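Local coordinates for uncharacterized protein DUF849 (Burkholderia xenovorans LB400, PDB 3E02) that binds zinc in a TIM-barrel fold and probably cleaves beta-keto acids such as 3-keto-5-aminohexanoate, at residues Q240-I249 and Q276-L287. Sequence-based numbering, arbitrary orientation. Where two conformers were deposited one is given.
Sequences QMPFVTMSAI and QVRKIRRIIEEL. With EDO (1,2-ethanediol), chain L.
Q240 brings its amide across that of Q276 at nearly a right angle, the two planes 83° apart. Q276 is held from beyond the contact, its NE2 bonded to the carbonyls of S261 and Y263. Next comes M241, a selenomethionine, bent at chi2 (-64°), which lays its end against helix 273-286: CE sits 3.7 Å from Q276 CB, and SE lies 4.0 Å from K279 CG and 4.2 Å from I280 CB. The aliphatic part of K279 packs here, while its NZ bonds to the S264 carbonyl. V244 then places CG2 3.6 Å from I280 CD1. T245 turns OG1 back to M241 O (2.7 Å), approaching from the face of that carbonyl opposite its own backbone N; the same OG1 rests 3.6 Å from I283 CD1. At the far end I249 CG1 meets CD1 of L287, the first residue to leave helical geometry, at 4.0 Å. The segment axes approach to 10.5 Å at 38°; they belong to two outer helices of the TIM barrel, which precede and follow strand 253-256 in the chain. With T245 OG1 satisfied inside its own helix, and Q276 and K279 bonded outside the pair, the contact has an apolar middle and an amide pair at one end.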
loop_
_atom_site.group_PDB
_atom_site.type_symbol
_atom_site.label_atom_id
_atom_site.label_comp_id
_atom_site.label_asym_id
_atom_site.label_seq_id
_atom_site.Cartn_x
_atom_site.Cartn_y
_atom_site.Cartn_z
ATOM N N GLN A 240 -4.540 -4.298 -20.761
ATOM C CA GLN A 240 -5.256 -5.565 -20.611
ATOM C C GLN A 240 -4.383 -6.723 -20.159
ATOM O O GLN A 240 -4.628 -7.273 -19.111
ATOM C CB GLN A 240 -5.940 -5.966 -21.918
ATOM C CG GLN A 240 -6.767 -7.253 -21.872
ATOM C CD GLN A 240 -7.420 -7.526 -23.192
ATOM O OE1 GLN A 240 -6.739 -7.898 -24.145
ATOM N NE2 GLN A 240 -8.733 -7.324 -23.271
HETATM N N MSE A 241 -3.378 -7.091 -20.952
HETATM C CA MSE A 241 -2.565 -8.271 -20.609
HETATM C C MSE A 241 -1.777 -8.186 -19.299
HETATM O O MSE A 241 -1.827 -9.138 -18.508
HETATM C CB MSE A 241 -1.712 -8.734 -21.795
HETATM C CG MSE A 241 -2.579 -9.287 -22.922
HETATM SE SE MSE A 241 -3.590 -10.901 -22.435
HETATM C CE MSE A 241 -4.797 -10.936 -23.941
ATOM N N PRO A 242 -1.056 -7.075 -19.057
ATOM C CA PRO A 242 -0.375 -6.936 -17.752
ATOM C C PRO A 242 -1.325 -6.991 -16.565
ATOM O O PRO A 242 -1.017 -7.651 -15.576
ATOM C CB PRO A 242 0.277 -5.547 -17.834
ATOM C CG PRO A 242 0.330 -5.225 -19.246
ATOM C CD PRO A 242 -0.719 -5.963 -19.962
ATOM N N PHE A 243 -2.475 -6.323 -16.671
ATOM C CA PHE A 243 -3.449 -6.328 -15.555
ATOM C C PHE A 243 -4.085 -7.683 -15.279
ATOM O O PHE A 243 -4.161 -8.072 -14.124
ATOM C CB PHE A 243 -4.509 -5.232 -15.689
ATOM C CG PHE A 243 -4.098 -3.972 -15.017
ATOM C CD1 PHE A 243 -3.061 -3.199 -15.535
ATOM C CD2 PHE A 243 -4.659 -3.616 -13.797
ATOM C CE1 PHE A 243 -2.634 -2.044 -14.872
ATOM C CE2 PHE A 243 -4.240 -2.473 -13.133
ATOM C CZ PHE A 243 -3.229 -1.700 -13.656
ATOM N N VAL A 244 -4.518 -8.391 -16.318
ATOM C CA VAL A 244 -5.105 -9.724 -16.124
ATOM C C VAL A 244 -4.040 -10.736 -15.672
ATOM O O VAL A 244 -4.377 -11.644 -14.934
ATOM C CB VAL A 244 -5.927 -10.230 -17.315
ATOM C CG1 VAL A 244 -7.126 -9.280 -17.555
ATOM C CG2 VAL A 244 -5.085 -10.403 -18.590
ATOM N N THR A 245 -2.780 -10.577 -16.109
ATOM C CA THR A 245 -1.670 -11.432 -15.624
ATOM C C THR A 245 -1.461 -11.175 -14.119
ATOM O O THR A 245 -1.312 -12.120 -13.328
ATOM C CB THR A 245 -0.391 -11.229 -16.422
ATOM O OG1 THR A 245 -0.668 -11.505 -17.803
ATOM C CG2 THR A 245 0.748 -12.154 -15.922
HETATM N N MSE A 246 -1.463 -9.899 -13.729
HETATM C CA MSE A 246 -1.361 -9.491 -12.311
HETATM C C MSE A 246 -2.503 -10.156 -11.509
HETATM O O MSE A 246 -2.273 -10.727 -10.435
HETATM C CB MSE A 246 -1.385 -7.944 -12.233
HETATM C CG MSE A 246 -0.901 -7.246 -10.969
HETATM SE SE MSE A 246 -0.013 -5.526 -11.584
HETATM C CE MSE A 246 -1.357 -4.817 -12.589
ATOM N N SER A 247 -3.730 -10.103 -12.042
ATOM C CA SER A 247 -4.882 -10.742 -11.371
ATOM C C SER A 247 -4.618 -12.241 -11.127
ATOM O O SER A 247 -4.784 -12.733 -10.000
ATOM C CB SER A 247 -6.165 -10.578 -12.173
ATOM O OG SER A 247 -7.276 -11.039 -11.438
ATOM N N ALA A 248 -4.185 -12.943 -12.180
ATOM C CA ALA A 248 -3.849 -14.389 -12.087
ATOM C C ALA A 248 -2.850 -14.653 -10.953
ATOM O O ALA A 248 -3.072 -15.533 -10.129
ATOM C CB ALA A 248 -3.290 -14.913 -13.421
ATOM N N ILE A 249 -1.785 -13.855 -10.919
ATOM C CA ILE A 249 -0.726 -13.918 -9.884
ATOM C C ILE A 249 -1.283 -13.672 -8.473
ATOM O O ILE A 249 -0.887 -14.338 -7.505
ATOM C CB ILE A 249 0.417 -12.935 -10.221
ATOM C CG1 ILE A 249 1.169 -13.434 -11.469
ATOM C CG2 ILE A 249 1.392 -12.751 -9.032
ATOM C CD1 ILE A 249 2.157 -12.424 -12.021
ATOM N N GLN A 276 -6.944 -13.226 -27.947
ATOM C CA GLN A 276 -6.711 -12.767 -26.573
ATOM C C GLN A 276 -6.945 -13.874 -25.551
ATOM O O GLN A 276 -6.190 -13.981 -24.587
ATOM C CB GLN A 276 -7.585 -11.561 -26.260
ATOM C CG GLN A 276 -7.212 -10.311 -27.097
ATOM C CD GLN A 276 -8.185 -9.154 -26.874
ATOM O OE1 GLN A 276 -9.186 -9.320 -26.200
ATOM N NE2 GLN A 276 -7.890 -7.986 -27.438
ATOM N N VAL A 277 -7.990 -14.683 -25.753
ATOM C CA VAL A 277 -8.280 -15.814 -24.852
ATOM C C VAL A 277 -7.095 -16.791 -24.896
ATOM O O VAL A 277 -6.569 -17.184 -23.840
ATOM C CB VAL A 277 -9.630 -16.520 -25.198
ATOM C CG1 VAL A 277 -9.856 -17.785 -24.306
ATOM C CG2 VAL A 277 -10.799 -15.544 -25.048
ATOM N N ARG A 278 -6.633 -17.116 -26.106
ATOM C CA ARG A 278 -5.473 -18.003 -26.259
ATOM C C ARG A 278 -4.239 -17.445 -25.556
ATOM O O ARG A 278 -3.539 -18.199 -24.850
ATOM C CB ARG A 278 -5.159 -18.299 -27.735
ATOM C CG ARG A 278 -6.141 -19.275 -28.367
ATOM C CD ARG A 278 -5.614 -19.858 -29.637
ATOM N NE ARG A 278 -5.470 -18.872 -30.702
ATOM C CZ ARG A 278 -6.452 -18.441 -31.505
ATOM N NH1 ARG A 278 -7.701 -18.889 -31.420
ATOM N NH2 ARG A 278 -6.167 -17.539 -32.437
ATOM N N LYS A 279 -4.004 -16.137 -25.695
ATOM C CA LYS A 279 -2.831 -15.505 -25.064
ATOM C C LYS A 279 -2.847 -15.583 -23.539
ATOM O O LYS A 279 -1.857 -16.019 -22.938
ATOM C CB LYS A 279 -2.626 -14.053 -25.525
ATOM C CG LYS A 279 -1.470 -13.355 -24.799
ATOM C CD LYS A 279 -1.097 -12.014 -25.394
ATOM C CE LYS A 279 -0.300 -12.146 -26.653
ATOM N NZ LYS A 279 0.333 -10.865 -27.076
ATOM N N ILE A 280 -3.945 -15.162 -22.916
ATOM C CA ILE A 280 -4.024 -15.201 -21.453
ATOM C C ILE A 280 -3.946 -16.639 -20.937
ATOM O O ILE A 280 -3.301 -16.887 -19.914
ATOM C CB ILE A 280 -5.213 -14.398 -20.851
ATOM C CG1 ILE A 280 -5.030 -14.224 -19.317
ATOM C CG2 ILE A 280 -6.573 -15.000 -21.249
ATOM C CD1 ILE A 280 -3.628 -13.640 -18.887
ATOM N N ARG A 281 -4.524 -17.585 -21.682
ATOM C CA ARG A 281 -4.417 -18.997 -21.329
ATOM C C ARG A 281 -2.969 -19.485 -21.393
ATOM O O ARG A 281 -2.549 -20.232 -20.502
ATOM C CB ARG A 281 -5.314 -19.858 -22.204
ATOM C CG ARG A 281 -5.300 -21.304 -21.775
ATOM C CD ARG A 281 -6.297 -22.089 -22.544
ATOM N NE ARG A 281 -6.399 -23.454 -22.031
ATOM C CZ ARG A 281 -7.253 -24.369 -22.482
ATOM N NH1 ARG A 281 -8.096 -24.093 -23.477
ATOM N NH2 ARG A 281 -7.256 -25.586 -21.928
ATOM N N ARG A 282 -2.210 -19.075 -22.418
ATOM C CA ARG A 282 -0.775 -19.431 -22.485
ATOM C C ARG A 282 0.008 -18.879 -21.277
ATOM O O ARG A 282 0.771 -19.614 -20.655
ATOM C CB ARG A 282 -0.118 -18.983 -23.783
ATOM C CG ARG A 282 -0.575 -19.790 -25.003
ATOM C CD ARG A 282 0.313 -19.558 -26.175
ATOM N NE ARG A 282 0.408 -18.150 -26.550
ATOM C CZ ARG A 282 -0.453 -17.479 -27.308
ATOM N NH1 ARG A 282 -1.506 -18.065 -27.861
ATOM N NH2 ARG A 282 -0.221 -16.197 -27.549
ATOM N N ILE A 283 -0.238 -17.612 -20.932
ATOM C CA ILE A 283 0.410 -16.956 -19.786
ATOM C C ILE A 283 0.090 -17.731 -18.485
ATOM O O ILE A 283 0.999 -18.066 -17.713
ATOM C CB ILE A 283 0.000 -15.458 -19.660
ATOM C CG1 ILE A 283 0.537 -14.626 -20.838
ATOM C CG2 ILE A 283 0.527 -14.890 -18.359
ATOM C CD1 ILE A 283 -0.030 -13.182 -20.951
ATOM N N ILE A 284 -1.201 -17.999 -18.256
ATOM C CA ILE A 284 -1.698 -18.808 -17.125
ATOM C C ILE A 284 -0.958 -20.147 -17.019
ATOM O O ILE A 284 -0.480 -20.531 -15.939
ATOM C CB ILE A 284 -3.261 -19.013 -17.250
ATOM C CG1 ILE A 284 -3.970 -17.714 -16.878
ATOM C CG2 ILE A 284 -3.803 -20.176 -16.364
ATOM C CD1 ILE A 284 -5.477 -17.710 -17.215
ATOM N N GLU A 285 -0.824 -20.822 -18.156
ATOM C CA GLU A 285 -0.147 -22.113 -18.214
ATOM C C GLU A 285 1.348 -21.994 -17.922
ATOM O O GLU A 285 1.891 -22.846 -17.214
ATOM C CB GLU A 285 -0.439 -22.810 -19.541
ATOM C CG GLU A 285 -1.911 -23.276 -19.583
ATOM C CD GLU A 285 -2.386 -23.781 -20.945
ATOM O OE1 GLU A 285 -1.595 -23.799 -21.924
ATOM O OE2 GLU A 285 -3.584 -24.151 -21.014
ATOM N N GLU A 286 1.986 -20.924 -18.416
ATOM C CA GLU A 286 3.419 -20.649 -18.108
ATOM C C GLU A 286 3.664 -20.452 -16.608
ATOM O O GLU A 286 4.708 -20.860 -16.092
ATOM C CB GLU A 286 3.944 -19.403 -18.835
ATOM C CG GLU A 286 3.954 -19.469 -20.353
ATOM C CD GLU A 286 4.970 -20.414 -20.952
ATOM O OE1 GLU A 286 5.653 -21.171 -20.240
ATOM O OE2 GLU A 286 5.069 -20.394 -22.186
ATOM N N LEU A 287 2.690 -19.838 -15.932
ATOM C CA LEU A 287 2.715 -19.635 -14.486
ATOM C C LEU A 287 2.279 -20.863 -13.659
ATOM O O LEU A 287 2.141 -20.758 -12.427
ATOM C CB LEU A 287 1.842 -18.423 -14.141
ATOM C CG LEU A 287 2.333 -17.077 -14.663
ATOM C CD1 LEU A 287 1.235 -16.020 -14.544
ATOM C CD2 LEU A 287 3.598 -16.664 -13.876
HETATM C C1 EDO L . -2.340 -16.427 -31.652
HETATM O O1 EDO L . -3.063 -16.511 -32.893
HETATM C C2 EDO L . -3.310 -16.567 -30.480
HETATM O O2 EDO L . -3.121 -15.647 -29.397
#